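Local coordinates for protein E3 ubiquitin ligase RavN (Legionella pneumophila, PDB 5MIY) that acts as an E3 ubiquitin ligase, a Legionella effector that probably promotes transfer of ubiquitin to target proteins, at residues Q91-E94 with V98-D101. Sequence-based numbering, arbitrary orientation.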
loop_
_atom_site.group_PDB
_atom_site.type_symbol
_atom_site.label_atom_id
_atom_site.label_comp_id
_atom_site.label_asym_id
_atom_site.label_seq_id
_atom_site.Cartn_x
_atom_site.Cartn_y
_atom_site.Cartn_z
ATOM N N GLN A 91 -10.457 14.145 -2.204
ATOM C CA GLN A 91 -10.265 13.170 -3.273
ATOM C C GLN A 91 -10.316 11.743 -2.739
ATOM O O GLN A 91 -10.877 10.852 -3.390
ATOM C CB GLN A 91 -8.944 13.437 -3.995
ATOM C CG GLN A 91 -8.971 14.692 -4.861
ATOM C CD GLN A 91 -7.587 15.134 -5.297
ATOM O OE1 GLN A 91 -6.594 14.860 -4.622
ATOM N NE2 GLN A 91 -7.514 15.827 -6.430
ATOM N N VAL A 92 -9.742 11.503 -1.552
ATOM C CA VAL A 92 -9.830 10.174 -0.951
ATOM C C VAL A 92 -11.287 9.788 -0.734
ATOM O O VAL A 92 -11.701 8.660 -1.027
ATOM C CB VAL A 92 -9.036 10.111 0.371
ATOM C CG1 VAL A 92 -9.334 8.812 1.092
ATOM C CG2 VAL A 92 -7.547 10.256 0.123
ATOM N N ILE A 93 -12.092 10.720 -0.226
ATOM C CA ILE A 93 -13.499 10.418 0.013
ATOM C C ILE A 93 -14.221 10.156 -1.303
ATOM O O ILE A 93 -15.028 9.224 -1.406
ATOM C CB ILE A 93 -14.161 11.556 0.810
ATOM C CG1 ILE A 93 -13.453 11.747 2.155
ATOM C CG2 ILE A 93 -15.639 11.271 1.026
ATOM C CD1 ILE A 93 -13.772 13.068 2.825
ATOM N N GLU A 94 -13.923 10.952 -2.336
ATOM C CA GLU A 94 -14.639 10.819 -3.603
ATOM C C GLU A 94 -14.277 9.518 -4.309
ATOM O O GLU A 94 -15.145 8.853 -4.887
ATOM C CB GLU A 94 -14.337 12.014 -4.508
ATOM C CG GLU A 94 -14.913 13.331 -4.008
ATOM C CD GLU A 94 -14.139 14.539 -4.512
ATOM O OE1 GLU A 94 -14.255 15.619 -3.891
ATOM O OE2 GLU A 94 -13.416 14.409 -5.526
ATOM N N VAL A 98 -13.835 6.769 1.928
ATOM C CA VAL A 98 -13.264 6.708 3.269
ATOM C C VAL A 98 -12.815 8.106 3.659
ATOM O O VAL A 98 -12.075 8.753 2.910
ATOM C CB VAL A 98 -12.065 5.739 3.357
ATOM C CG1 VAL A 98 -11.558 5.668 4.794
ATOM C CG2 VAL A 98 -12.436 4.356 2.845
ATOM N N ASP A 99 -13.263 8.580 4.824
ATOM C CA ASP A 99 -12.657 9.755 5.429
ATOM C C ASP A 99 -11.545 9.268 6.344
ATOM O O ASP A 99 -11.844 8.711 7.413
ATOM C CB ASP A 99 -13.675 10.578 6.210
ATOM C CG ASP A 99 -13.139 11.956 6.598
ATOM O OD1 ASP A 99 -11.902 12.124 6.699
ATOM O OD2 ASP A 99 -13.953 12.882 6.799
ATOM N N PRO A 100 -10.274 9.433 5.978
ATOM C CA PRO A 100 -9.197 8.894 6.822
ATOM C C PRO A 100 -9.041 9.635 8.138
ATOM O O PRO A 100 -8.689 9.012 9.147
ATOM C CB PRO A 100 -7.954 9.038 5.936
ATOM C CG PRO A 100 -8.286 10.166 5.013
ATOM C CD PRO A 100 -9.759 10.099 4.770
ATOM N N ASP A 101 -9.299 10.944 8.164
ATOM C CA ASP A 101 -9.196 11.692 9.411
ATOM C C ASP A 101 -10.364 11.426 10.352
ATOM O O ASP A 101 -10.343 11.920 11.482
ATOM C CB ASP A 101 -9.077 13.191 9.121
ATOM C CG ASP A 101 -7.725 13.565 8.525
ATOM O OD1 ASP A 101 -6.764 12.774 8.676
ATOM O OD2 ASP A 101 -7.620 14.643 7.900
#
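The loop leaving helix 89-96 folds back against V92 and I93 of that helix, bringing V98, D99 and P100 onto one of its flanks before the strand 106-107 at the edge of the four-stranded antiparallel sheet. The CA atoms of I93 and V98 stand 4.9 Å apart, and no hydrogen bond joins the two segments. The closest approach is made by a peptide carbonyl: V98 O lies 3.3 Å from V92 CG1 and 3.4 Å from I93 CG1. This oxygen thus packs against the V92 methyl and the I93 methylene; it has no hydrogen-bond partner in the model, a polar atom buried against carbon. V98 itself turns its CB away from the helix, so its backbone rather than its isopropyl group makes the contact.

V92 is buried, and its short beta-branched side chain suits an apolar place. With CG1 anti to the backbone N (chi1 170°), that methyl reaches both the carbonyl and P100, whose CD is 3.9 Å from it. The proline CD methylene takes the place of an amide hydrogen, so the chain meets V92 there with carbon, and F36 of strand 35-41 touches both V92 and P100, joining this small apolar cluster to the sheet.

I93 lies at the more open side. Its longer chain runs beside D99, pointing the same way, and CG1 comes within 3.9 Å of D99 CA. In the D99 carboxylate, OD1 accepts a weak hydrogen bond from D101 N, while OD2 forms a salt bridge with K102 NZ and also sits 4.0 Å from the I93 CD1 methyl.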